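Local coordinates for protein manganese-dependent inorganic pyrophosphatase (Methanocaldococcus jannaschii, PDB 2EB0) that probably catalyses the hydrolysis of inorganic diphosphate to two phosphate ions, using two manganese ions bound in each subunit, at residues D34-P37 / E38-F41; I173-I176 / E177-G180; K194-E197 / I198-D202; V223-V226 / E227-K230; E270-E273 / K274-V278. One frame throughout, in Å; residues are numbered along the deposited sequence.

Contact 1: residues D34-P37 / E38-F41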
loop_
_atom_site.group_PDB
_atom_site.type_symbol
_atom_site.label_atom_id
_atom_site.label_comp_id
_atom_site.label_asym_id
_atom_site.label_seq_id
_atom_site.Cartn_x
_atom_site.Cartn_y
_atom_site.Cartn_z
ATOM N N ASP B 34 17.796 -19.097 3.282
ATOM C CA ASP B 34 19.253 -19.081 3.349
ATOM C C ASP B 34 19.839 -17.898 2.601
ATOM O O ASP B 34 19.273 -17.431 1.621
ATOM C CB ASP B 34 19.832 -20.383 2.797
ATOM C CG ASP B 34 19.682 -21.538 3.764
ATOM O OD1 ASP B 34 20.106 -21.393 4.931
ATOM O OD2 ASP B 34 19.145 -22.590 3.358
ATOM N N ILE B 35 20.980 -17.418 3.083
ATOM C CA ILE B 35 21.668 -16.273 2.491
ATOM C C ILE B 35 22.469 -16.680 1.252
ATOM O O ILE B 35 23.078 -17.747 1.225
ATOM C CB ILE B 35 22.606 -15.640 3.537
ATOM C CG1 ILE B 35 23.544 -14.631 2.892
ATOM C CG2 ILE B 35 23.403 -16.714 4.211
ATOM C CD1 ILE B 35 24.480 -13.980 3.884
ATOM N N ASN B 36 22.456 -15.839 0.224
ATOM C CA ASN B 36 23.192 -16.154 -0.993
ATOM C C ASN B 36 24.653 -15.709 -0.869
ATOM O O ASN B 36 25.017 -15.004 0.074
ATOM C CB ASN B 36 22.532 -15.497 -2.215
ATOM C CG ASN B 36 22.593 -13.983 -2.176
ATOM O OD1 ASN B 36 23.565 -13.399 -1.695
ATOM N ND2 ASN B 36 21.562 -13.338 -2.700
ATOM N N PRO B 37 25.512 -16.122 -1.819
ATOM C CA PRO B 37 26.934 -15.748 -1.788
ATOM C C PRO B 37 27.183 -14.233 -1.692
ATOM O O PRO B 37 28.056 -13.783 -0.955
ATOM C CB PRO B 37 27.473 -16.334 -3.094
ATOM C CG PRO B 37 26.609 -17.541 -3.297
ATOM C CD PRO B 37 25.232 -17.011 -2.963
ATOM N N GLU B 38 26.410 -13.457 -2.439
ATOM C CA GLU B 38 26.565 -12.007 -2.437
ATOM C C GLU B 38 26.356 -11.400 -1.055
ATOM O O GLU B 38 27.125 -10.556 -0.606
ATOM C CB GLU B 38 25.574 -11.378 -3.413
ATOM C CG GLU B 38 25.537 -9.855 -3.364
ATOM C CD GLU B 38 24.267 -9.289 -3.966
ATOM O OE1 GLU B 38 24.062 -9.419 -5.189
ATOM O OE2 GLU B 38 23.461 -8.720 -3.209
ATOM N N THR B 39 25.303 -11.833 -0.383
ATOM C CA THR B 39 24.986 -11.321 0.935
ATOM C C THR B 39 26.040 -11.763 1.947
ATOM O O THR B 39 26.479 -10.973 2.792
ATOM C CB THR B 39 23.585 -11.800 1.359
ATOM O OG1 THR B 39 22.670 -11.562 0.279
ATOM C CG2 THR B 39 23.111 -11.047 2.585
ATOM N N GLU B 40 26.459 -13.020 1.855
ATOM C CA GLU B 40 27.483 -13.526 2.764
ATOM C C GLU B 40 28.703 -12.608 2.650
ATOM O O GLU B 40 29.278 -12.184 3.651
ATOM C CB GLU B 40 27.861 -14.959 2.395
ATOM C CG GLU B 40 28.986 -15.528 3.227
ATOM C CD GLU B 40 29.282 -16.973 2.882
ATOM O OE1 GLU B 40 30.304 -17.506 3.369
ATOM O OE2 GLU B 40 28.487 -17.575 2.124
ATOM N N PHE B 41 29.068 -12.297 1.413
ATOM C CA PHE B 41 30.196 -11.427 1.119
ATOM C C PHE B 41 30.004 -10.062 1.787
ATOM O O PHE B 41 30.887 -9.574 2.497
ATOM C CB PHE B 41 30.314 -11.275 -0.402
ATOM C CG PHE B 41 31.170 -10.119 -0.844
ATOM C CD1 PHE B 41 32.511 -10.047 -0.487
ATOM C CD2 PHE B 41 30.634 -9.118 -1.653
ATOM C CE1 PHE B 41 33.313 -8.996 -0.928
ATOM C CE2 PHE B 41 31.420 -8.069 -2.099
ATOM C CZ PHE B 41 32.764 -8.003 -1.739
HETATM O O HOH W 1 21.217 -10.668 -3.371
#

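Contact 2: residues I173-I176 / E177-G180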
loop_
_atom_site.group_PDB
_atom_site.type_symbol
_atom_site.label_atom_id
_atom_site.label_comp_id
_atom_site.label_asym_id
_atom_site.label_seq_id
_atom_site.Cartn_x
_atom_site.Cartn_y
_atom_site.Cartn_z
ATOM N N ILE B 173 33.523 3.924 2.123
ATOM C CA ILE B 173 33.746 3.302 0.821
ATOM C C ILE B 173 34.053 4.426 -0.170
ATOM O O ILE B 173 33.148 5.134 -0.625
ATOM C CB ILE B 173 32.496 2.539 0.320
ATOM C CG1 ILE B 173 32.056 1.500 1.349
ATOM C CG2 ILE B 173 32.813 1.857 -1.002
ATOM C CD1 ILE B 173 33.018 0.355 1.507
ATOM N N SER B 174 35.331 4.576 -0.506
ATOM C CA SER B 174 35.786 5.631 -1.412
ATOM C C SER B 174 35.424 5.469 -2.887
ATOM O O SER B 174 35.247 6.459 -3.591
ATOM C CB SER B 174 37.303 5.793 -1.286
ATOM O OG SER B 174 37.967 4.578 -1.589
ATOM N N ASN B 175 35.321 4.228 -3.355
ATOM C CA ASN B 175 34.998 3.969 -4.756
ATOM C C ASN B 175 33.815 3.012 -4.894
ATOM O O ASN B 175 33.988 1.797 -4.826
ATOM C CB ASN B 175 36.223 3.381 -5.463
ATOM C CG ASN B 175 36.063 3.331 -6.971
ATOM O OD1 ASN B 175 35.116 2.744 -7.492
ATOM N ND2 ASN B 175 37.000 3.945 -7.681
ATOM N N ILE B 176 32.622 3.561 -5.112
ATOM C CA ILE B 176 31.413 2.753 -5.248
ATOM C C ILE B 176 31.472 1.827 -6.461
ATOM O O ILE B 176 30.994 0.687 -6.409
ATOM C CB ILE B 176 30.154 3.646 -5.373
ATOM C CG1 ILE B 176 29.932 4.433 -4.078
ATOM C CG2 ILE B 176 28.937 2.794 -5.693
ATOM C CD1 ILE B 176 28.760 5.433 -4.149
ATOM N N GLU B 177 32.056 2.315 -7.550
ATOM C CA GLU B 177 32.161 1.531 -8.774
ATOM C C GLU B 177 32.968 0.255 -8.600
ATOM O O GLU B 177 32.599 -0.791 -9.129
ATOM C CB GLU B 177 32.775 2.375 -9.891
ATOM C CG GLU B 177 31.874 3.496 -10.362
ATOM C CD GLU B 177 30.489 2.999 -10.728
ATOM O OE1 GLU B 177 30.390 2.080 -11.573
ATOM O OE2 GLU B 177 29.502 3.524 -10.171
ATOM N N GLU B 178 34.072 0.343 -7.868
ATOM C CA GLU B 178 34.924 -0.821 -7.630
ATOM C C GLU B 178 34.225 -1.816 -6.710
ATOM O O GLU B 178 34.252 -3.017 -6.961
ATOM C CB GLU B 178 36.255 -0.404 -7.008
ATOM C CG GLU B 178 37.177 0.317 -7.958
ATOM C CD GLU B 178 38.518 0.623 -7.333
ATOM O OE1 GLU B 178 39.403 1.133 -8.052
ATOM O OE2 GLU B 178 38.685 0.355 -6.123
ATOM N N PHE B 179 33.611 -1.308 -5.644
ATOM C CA PHE B 179 32.891 -2.167 -4.715
ATOM C C PHE B 179 31.748 -2.845 -5.468
ATOM O O PHE B 179 31.504 -4.037 -5.296
ATOM C CB PHE B 179 32.347 -1.345 -3.546
ATOM C CG PHE B 179 31.478 -2.130 -2.607
ATOM C CD1 PHE B 179 31.771 -3.459 -2.307
ATOM C CD2 PHE B 179 30.372 -1.536 -2.006
ATOM C CE1 PHE B 179 30.969 -4.190 -1.416
ATOM C CE2 PHE B 179 29.565 -2.255 -1.114
ATOM C CZ PHE B 179 29.865 -3.585 -0.819
ATOM N N GLY B 180 31.074 -2.076 -6.320
ATOM C CA GLY B 180 29.974 -2.600 -7.109
ATOM C C GLY B 180 30.404 -3.718 -8.042
ATOM O O GLY B 180 29.670 -4.690 -8.236
#

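Contact 3: residues K194-E197 / I198-D202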
loop_
_atom_site.group_PDB
_atom_site.type_symbol
_atom_site.label_atom_id
_atom_site.label_comp_id
_atom_site.label_asym_id
_atom_site.label_seq_id
_atom_site.Cartn_x
_atom_site.Cartn_y
_atom_site.Cartn_z
ATOM N N LYS B 194 25.096 -25.541 -9.285
ATOM C CA LYS B 194 24.330 -26.562 -9.983
ATOM C C LYS B 194 22.923 -26.054 -10.328
ATOM O O LYS B 194 22.336 -25.255 -9.589
ATOM C CB LYS B 194 24.244 -27.821 -9.114
ATOM C CG LYS B 194 25.582 -28.527 -8.934
ATOM C CD LYS B 194 25.567 -29.505 -7.769
ATOM C CE LYS B 194 25.465 -28.774 -6.437
ATOM N NZ LYS B 194 25.617 -29.692 -5.273
ATOM N N PRO B 195 22.369 -26.510 -11.467
ATOM C CA PRO B 195 21.035 -26.115 -11.929
ATOM C C PRO B 195 19.992 -25.895 -10.836
ATOM O O PRO B 195 19.342 -24.855 -10.799
ATOM C CB PRO B 195 20.671 -27.240 -12.881
ATOM C CG PRO B 195 21.995 -27.464 -13.574
ATOM C CD PRO B 195 22.990 -27.455 -12.415
ATOM N N GLU B 196 19.838 -26.868 -9.946
ATOM C CA GLU B 196 18.870 -26.751 -8.864
ATOM C C GLU B 196 19.114 -25.513 -7.986
ATOM O O GLU B 196 18.169 -24.807 -7.624
ATOM C CB GLU B 196 18.901 -28.008 -7.995
ATOM C CG GLU B 196 17.838 -28.023 -6.909
ATOM C CD GLU B 196 16.428 -28.043 -7.474
ATOM O OE1 GLU B 196 16.065 -29.032 -8.150
ATOM O OE2 GLU B 196 15.680 -27.069 -7.245
ATOM N N GLU B 197 20.376 -25.256 -7.645
ATOM C CA GLU B 197 20.732 -24.105 -6.808
ATOM C C GLU B 197 20.444 -22.773 -7.504
ATOM O O GLU B 197 19.979 -21.811 -6.884
ATOM C CB GLU B 197 22.209 -24.177 -6.426
ATOM C CG GLU B 197 22.582 -25.415 -5.622
ATOM C CD GLU B 197 24.084 -25.565 -5.454
ATOM O OE1 GLU B 197 24.784 -25.811 -6.461
ATOM O OE2 GLU B 197 24.568 -25.429 -4.313
ATOM N N ILE B 198 20.723 -22.724 -8.799
ATOM C CA ILE B 198 20.487 -21.528 -9.596
ATOM C C ILE B 198 19.000 -21.202 -9.649
ATOM O O ILE B 198 18.602 -20.041 -9.628
ATOM C CB ILE B 198 21.006 -21.729 -11.029
ATOM C CG1 ILE B 198 22.532 -21.857 -11.001
ATOM C CG2 ILE B 198 20.566 -20.577 -11.911
ATOM C CD1 ILE B 198 23.131 -22.208 -12.317
ATOM N N ILE B 199 18.181 -22.242 -9.706
ATOM C CA ILE B 199 16.746 -22.072 -9.771
ATOM C C ILE B 199 16.151 -21.530 -8.479
ATOM O O ILE B 199 15.346 -20.604 -8.498
ATOM C CB ILE B 199 16.063 -23.407 -10.123
ATOM C CG1 ILE B 199 16.187 -23.653 -11.624
ATOM C CG2 ILE B 199 14.602 -23.395 -9.680
ATOM C CD1 ILE B 199 15.707 -25.010 -12.058
ATOM N N ASN B 200 16.562 -22.098 -7.356
ATOM C CA ASN B 200 16.023 -21.681 -6.071
ATOM C C ASN B 200 16.649 -20.441 -5.456
ATOM O O ASN B 200 16.053 -19.815 -4.579
ATOM C CB ASN B 200 16.117 -22.841 -5.074
ATOM C CG ASN B 200 15.267 -24.029 -5.484
ATOM O OD1 ASN B 200 14.127 -23.871 -5.924
ATOM N ND2 ASN B 200 15.813 -25.227 -5.324
ATOM N N MET B 201 17.841 -20.077 -5.910
ATOM C CA MET B 201 18.527 -18.923 -5.352
ATOM C C MET B 201 17.685 -17.651 -5.317
ATOM O O MET B 201 17.681 -16.938 -4.318
ATOM C CB MET B 201 19.821 -18.653 -6.123
ATOM C CG MET B 201 20.778 -17.716 -5.399
ATOM S SD MET B 201 21.317 -18.377 -3.793
ATOM C CE MET B 201 22.556 -19.549 -4.330
ATOM N N ASP B 202 16.968 -17.365 -6.397
ATOM C CA ASP B 202 16.170 -16.143 -6.444
ATOM C C ASP B 202 14.833 -16.337 -7.144
ATOM O O ASP B 202 14.480 -15.593 -8.052
ATOM C CB ASP B 202 16.984 -15.039 -7.132
ATOM C CG ASP B 202 16.258 -13.712 -7.176
ATOM O OD1 ASP B 202 15.631 -13.336 -6.165
ATOM O OD2 ASP B 202 16.329 -13.033 -8.220
#

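Contact 4: residues V223-V226 / E227-K230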
loop_
_atom_site.group_PDB
_atom_site.type_symbol
_atom_site.label_atom_id
_atom_site.label_comp_id
_atom_site.label_asym_id
_atom_site.label_seq_id
_atom_site.Cartn_x
_atom_site.Cartn_y
_atom_site.Cartn_z
ATOM N N VAL B 223 27.165 -14.977 -19.523
ATOM C CA VAL B 223 26.081 -15.963 -19.514
ATOM C C VAL B 223 26.439 -17.346 -20.038
ATOM O O VAL B 223 25.705 -18.299 -19.796
ATOM C CB VAL B 223 24.848 -15.461 -20.321
ATOM C CG1 VAL B 223 24.380 -14.132 -19.780
ATOM C CG2 VAL B 223 25.194 -15.332 -21.802
ATOM N N SER B 224 27.566 -17.461 -20.734
ATOM C CA SER B 224 27.969 -18.737 -21.315
ATOM C C SER B 224 27.845 -19.943 -20.391
ATOM O O SER B 224 27.348 -20.985 -20.813
ATOM C CB SER B 224 29.393 -18.650 -21.869
ATOM O OG SER B 224 30.326 -18.397 -20.843
ATOM N N GLU B 225 28.280 -19.826 -19.138
ATOM C CA GLU B 225 28.160 -20.970 -18.242
ATOM C C GLU B 225 26.719 -21.295 -17.876
ATOM O O GLU B 225 26.364 -22.459 -17.694
ATOM C CB GLU B 225 28.958 -20.774 -16.958
ATOM C CG GLU B 225 28.849 -21.994 -16.057
ATOM C CD GLU B 225 29.839 -21.987 -14.923
ATOM O OE1 GLU B 225 29.911 -23.005 -14.194
ATOM O OE2 GLU B 225 30.543 -20.966 -14.760
ATOM N N VAL B 226 25.884 -20.274 -17.746
ATOM C CA VAL B 226 24.493 -20.529 -17.419
ATOM C C VAL B 226 23.813 -21.131 -18.644
ATOM O O VAL B 226 22.906 -21.957 -18.523
ATOM C CB VAL B 226 23.768 -19.234 -16.984
ATOM C CG1 VAL B 226 22.259 -19.472 -16.892
ATOM C CG2 VAL B 226 24.293 -18.794 -15.634
ATOM N N GLU B 227 24.268 -20.734 -19.827
ATOM C CA GLU B 227 23.683 -21.249 -21.049
ATOM C C GLU B 227 23.977 -22.732 -21.212
ATOM O O GLU B 227 23.163 -23.472 -21.763
ATOM C CB GLU B 227 24.190 -20.452 -22.253
ATOM C CG GLU B 227 23.789 -18.980 -22.192
ATOM C CD GLU B 227 24.165 -18.209 -23.442
ATOM O OE1 GLU B 227 25.334 -18.299 -23.871
ATOM O OE2 GLU B 227 23.294 -17.501 -23.989
ATOM N N SER B 228 25.130 -23.166 -20.708
ATOM C CA SER B 228 25.523 -24.567 -20.791
ATOM C C SER B 228 24.718 -25.420 -19.811
ATOM O O SER B 228 24.834 -26.646 -19.798
ATOM C CB SER B 228 27.021 -24.717 -20.496
ATOM O OG SER B 228 27.332 -24.342 -19.163
ATOM N N LYS B 229 23.910 -24.762 -18.987
ATOM C CA LYS B 229 23.076 -25.446 -18.006
ATOM C C LYS B 229 21.606 -25.169 -18.312
ATOM O O LYS B 229 20.714 -25.717 -17.670
ATOM C CB LYS B 229 23.411 -24.950 -16.598
ATOM C CG LYS B 229 24.835 -25.232 -16.164
ATOM C CD LYS B 229 25.144 -24.579 -14.821
ATOM C CE LYS B 229 26.595 -24.792 -14.411
ATOM N NZ LYS B 229 26.955 -24.009 -13.193
ATOM N N LYS B 230 21.370 -24.320 -19.308
ATOM C CA LYS B 230 20.019 -23.934 -19.725
ATOM C C LYS B 230 19.075 -25.132 -19.879
ATOM O O LYS B 230 17.948 -25.122 -19.377
ATOM C CB LYS B 230 20.090 -23.168 -21.051
ATOM C CG LYS B 230 18.849 -22.354 -21.389
ATOM C CD LYS B 230 18.875 -21.842 -22.824
ATOM C CE LYS B 230 20.147 -21.066 -23.143
ATOM N NZ LYS B 230 20.316 -19.851 -22.301
#

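Contact 5: residues E270-E273 / K274-V278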
loop_
_atom_site.group_PDB
_atom_site.type_symbol
_atom_site.label_atom_id
_atom_site.label_comp_id
_atom_site.label_asym_id
_atom_site.label_seq_id
_atom_site.Cartn_x
_atom_site.Cartn_y
_atom_site.Cartn_z
ATOM N N GLU B 270 1.135 -18.907 -23.931
ATOM C CA GLU B 270 0.184 -18.001 -24.568
ATOM C C GLU B 270 0.075 -16.698 -23.783
ATOM O O GLU B 270 0.175 -15.608 -24.348
ATOM C CB GLU B 270 -1.206 -18.650 -24.649
ATOM C CG GLU B 270 -1.210 -20.102 -25.120
ATOM C CD GLU B 270 -0.599 -21.056 -24.100
ATOM O OE1 GLU B 270 -1.115 -21.130 -22.967
ATOM O OE2 GLU B 270 0.398 -21.731 -24.431
ATOM N N MET B 271 -0.132 -16.821 -22.474
ATOM C CA MET B 271 -0.266 -15.652 -21.618
ATOM C C MET B 271 0.995 -14.797 -21.614
ATOM O O MET B 271 0.925 -13.579 -21.462
ATOM C CB MET B 271 -0.607 -16.075 -20.191
ATOM C CG MET B 271 -1.090 -14.916 -19.326
ATOM S SD MET B 271 -2.546 -14.058 -20.004
ATOM C CE MET B 271 -3.868 -14.891 -19.085
ATOM N N PHE B 272 2.144 -15.444 -21.790
ATOM C CA PHE B 272 3.435 -14.764 -21.820
ATOM C C PHE B 272 3.554 -13.960 -23.112
ATOM O O PHE B 272 3.875 -12.765 -23.104
ATOM C CB PHE B 272 4.570 -15.788 -21.768
ATOM C CG PHE B 272 5.941 -15.176 -21.827
ATOM C CD1 PHE B 272 6.596 -14.789 -20.663
ATOM C CD2 PHE B 272 6.570 -14.968 -23.051
ATOM C CE1 PHE B 272 7.862 -14.202 -20.713
ATOM C CE2 PHE B 272 7.832 -14.382 -23.120
ATOM C CZ PHE B 272 8.481 -13.997 -21.943
ATOM N N GLU B 273 3.301 -14.640 -24.224
ATOM C CA GLU B 273 3.372 -14.016 -25.532
ATOM C C GLU B 273 2.419 -12.832 -25.603
ATOM O O GLU B 273 2.699 -11.848 -26.276
ATOM C CB GLU B 273 3.033 -15.036 -26.618
ATOM C CG GLU B 273 4.135 -16.047 -26.880
ATOM C CD GLU B 273 3.695 -17.139 -27.842
ATOM O OE1 GLU B 273 4.573 -17.787 -28.460
ATOM O OE2 GLU B 273 2.467 -17.354 -27.969
ATOM N N LYS B 274 1.293 -12.936 -24.906
ATOM C CA LYS B 274 0.318 -11.854 -24.887
ATOM C C LYS B 274 0.903 -10.719 -24.048
ATOM O O LYS B 274 0.865 -9.549 -24.428
ATOM C CB LYS B 274 -0.997 -12.333 -24.266
ATOM C CG LYS B 274 -2.041 -11.236 -24.115
ATOM C CD LYS B 274 -3.228 -11.692 -23.279
ATOM C CE LYS B 274 -4.148 -10.524 -22.956
ATOM N NZ LYS B 274 -5.169 -10.859 -21.914
ATOM N N ALA B 275 1.462 -11.088 -22.903
ATOM C CA ALA B 275 2.050 -10.122 -21.992
ATOM C C ALA B 275 3.175 -9.303 -22.630
ATOM O O ALA B 275 3.298 -8.110 -22.362
ATOM C CB ALA B 275 2.571 -10.850 -20.741
ATOM N N PHE B 276 3.977 -9.929 -23.490
ATOM C CA PHE B 276 5.101 -9.223 -24.095
ATOM C C PHE B 276 5.074 -8.946 -25.591
ATOM O O PHE B 276 6.125 -8.727 -26.199
ATOM C CB PHE B 276 6.406 -9.938 -23.729
ATOM C CG PHE B 276 6.644 -10.015 -22.252
ATOM C CD1 PHE B 276 6.112 -11.062 -21.501
ATOM C CD2 PHE B 276 7.322 -8.990 -21.592
ATOM C CE1 PHE B 276 6.245 -11.084 -20.114
ATOM C CE2 PHE B 276 7.463 -9.002 -20.205
ATOM C CZ PHE B 276 6.922 -10.049 -19.462
ATOM N N ASN B 277 3.883 -8.937 -26.180
ATOM C CA ASN B 277 3.743 -8.657 -27.603
ATOM C C ASN B 277 4.819 -9.363 -28.409
ATOM O O ASN B 277 5.433 -8.759 -29.286
ATOM C CB ASN B 277 3.847 -7.152 -27.866
ATOM C CG ASN B 277 2.748 -6.357 -27.192
ATOM O OD1 ASN B 277 2.670 -6.293 -25.968
ATOM N ND2 ASN B 277 1.892 -5.741 -27.995
ATOM N N VAL B 278 5.050 -10.638 -28.117
ATOM C CA VAL B 278 6.065 -11.393 -28.843
ATOM C C VAL B 278 5.814 -12.900 -28.793
ATOM O O VAL B 278 5.544 -13.459 -27.727
ATOM C CB VAL B 278 7.488 -11.086 -28.285
ATOM C CG1 VAL B 278 7.582 -11.488 -26.826
ATOM C CG2 VAL B 278 8.542 -11.806 -29.109
#

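Contact 1: residues D34-P37 / E38-F41
With chi1 at 66°, N36 sets its CG between its own backbone N and carbonyl carbon, while T39 holds OG1 anti to its carbonyl carbon (chi1 -48°), and the amide and hydroxyl meet at the start of helix 37-45. N36 is the N-cap. Its OD1 takes T39 N at 2.7 Å, nearly in line with the CG-OD1 bond, and accepts T39 OG1 at 2.8 Å from above the amide plane, so a single oxygen is gripped by two donors of the same residue. ND2 points the other way, to a water 2.8 Å off that makes a weak bond on to E38 OE2. That carboxylate has stronger partners in T12 and S146, and its OE1 pairs with K187. Beside the cap, the extended I35 chain lies tightly against T39, CG1 approaching T39 CB to 3.2 Å. Regular helix bonds follow from E40 N to N36 O (3.0 Å) and from F41 N to P37 O. N36 OD1 thus caps the N-H of T39 in the first turn, and the second bond from T39 probably helps to fix the rotation of that amide close to the metal ligand D11.

Contact 2: residues I173-I176 / E177-G180
From N175 CB outward, each atom meets E178, three residues further on. CB lies 4.0 Å from E178 OE2, and CG rests on E178 CG at 3.4 Å. The branch OD1 turns in to accept E178 N at 2.6 Å, the donor tilted 34° from the amide plane, and also touches E178 CG. ND2 passes over the start of the carboxylate, 3.7 Å from E178 CD. Amide and carboxylate are stacked, their planes 18° apart. The fit follows from N175 carrying CG anti to the backbone N (chi1 -169°). Standing just before helix 176-188 with OD1 bonded to E178 N, N175 is its N-cap, and its own carbonyl O begins the helical bonding by accepting F179 N at 3.2 Å. A leucine here would probably leave E178 N without its capping acceptor and fray the first turn. On the inner side I173 CG2 reaches F179 CB at 4.1 Å, approaching the ring obliquely. I173 and F179 pack together against helices 37-45 and 134-148, K45 making a cation-pi contact with the F179 ring, and I176 touches I145 of helix 134-148 and A168 of helix 158-171.

Contact 3: residues K194-E197 / I198-D202
Main-chain bonds run through the short helix 195-201, from I198 N to K194 O and from M201 N to E197 O (2.9 Å). Between them I199 N bonds to P195 O at 3.1 Å and N200 N to E196 O at 3.2 Å. At the N-terminus K194 occupies the N-cap position, and E197 folds its extended chain back so that OE1 accepts K194 N at 2.9 Å, on the anti side of the carboxylate. On the outer face E196 reaches one turn ahead. With CG anti to the backbone N and the chain bent at chi2 (64°), its OE2 comes to 2.7 Å from N200 ND2. The N-H points poorly at the oxygen (121°), which makes the bond weak although the distance is short, and the carboxylate and amide planes lie 24° apart. A valine in place of N200 would probably leave E196 OE2 without this donor and its carboxylate freer to swing. I198 and I199 lie on the buried side, I198 CB and I199 CG1 each 3.5 Å from P195 O. Beyond the helix, P195 and I199 pack on L236 of helix 230-243, I198 on V218 of strand 211-220, and M201 on N36 of the DHH part of the chain. A proline at the first helical position, together with a glutamate two residues later bonded back to the N-cap amide, is a common helix start; it gives one half of a capping box, the glutamate half.

Contact 4: residues V223-V226 / E227-K230
E227 is tied to V223 twice: its N bonds to V223 O at 2.8 Å, and its side chain folds back over the same residue. Leaving CB with CG anti to the carbonyl carbon (chi1 -62°), the extended chain passes V223 O, and the carboxylate carbon CD comes to rest 3.5 Å from V223 CG2, so that a methyl group packs against the flat acid. S228 follows, its N bonded to S224 O at 3.1 Å with only a weak second bond to E225 O. That carbonyl is served better by the hydroxyl. Chi1 of 64° brings S228 OG round to donate to E225 O at 2.6 Å, the donor tilted 32° from the carbonyl plane, so one serine supplies both its hydroxyl and its N-H to the same oxygen. K229 N then bonds to V226 O at 3.0 Å, coming from well above the carbonyl plane. Its side chain runs extended beside that of E225, pointing the same way, and NZ forms a weak salt bridge with E225 OE1 at 3.3 Å; its firmer partners are the carbonyls of G191 and L193, beyond the segments. K230 bends its chain at chi3 and chi4, and its NZ pairs with E262 of strand 260-267. V226 packs on I253 of strand 248-255. The bond from K229 N to V226 O closes a type I turn at the end of the single-turn helix 224-227, which leads directly into helix 230-243 of the DHHA2 domain.

Contact 5: residues E270-E273 / K274-V278
A Schellman-like C-cap ends helix 269-275 of the DHHA2 domain, with V278 N turned back to E273 O in the 6→1 bond (3.2 Å) and N277 in the left-handed region of backbone angles. The bond meets the carbonyl in its plane, on a lone pair. It follows three ordinary helical bonds, K274 N to E270 O, A275 N to M271 O and F276 N to F272 O, the last at 2.9 Å. F276 is the residue at which the helical angles are lost. V278 O in turn lies 3.1 Å from E273 CA in a CA-H...O contact, with E273 CG equally near, while the E273 carboxylate carries on to the backbone N of V280. On the inner side the rings of F272 and F276, one turn apart, meet obliquely, with centroids 4.7 Å apart and ring planes at 36°. F272 holds CG anti to the backbone N (chi1 179°) and F276 holds its own anti to the carbonyl carbon (chi1 -59°), which swings the second ring back across the first. F272 packs further on A263 and V265 of strand 260-267, and F276 on P300 of helix 293-306. On another face M271 and K274 run alongside each other, SD 4.1 Å from K274 CD, and K274 NZ goes on to A304 O. Within the ring pair F276 CD1 stands over the centre of the F272 ring, 3.6 Å above its plane, and the same CD1 lies 3.2 Å from F272 O, which sits at the edge of the F276 ring, near its plane.

In the fold
Contact 1 is the hub of the set and the one nearest the metals, with the N36 side chain about 9 Å from a bound manganese. It touches contact 2 where F41 CE2 meets F179 CE1 (4.0 Å), joining two capped helices, and contact 3 where N36 CB meets M201 SD at 3.5 Å. This second touch crosses from the DHH part of the chain to DHHA2; the M201 side chain is about 12 Å from a bound manganese, consistent with a place at the edge of the cleft between the two parts. Contact 3 packs on contact 4, I198 CD1 on K229 CD at 4.0 Å. Contact 5, across the chain's centre from contact 1, has its nearest atoms about 13 Å from those of contact 4.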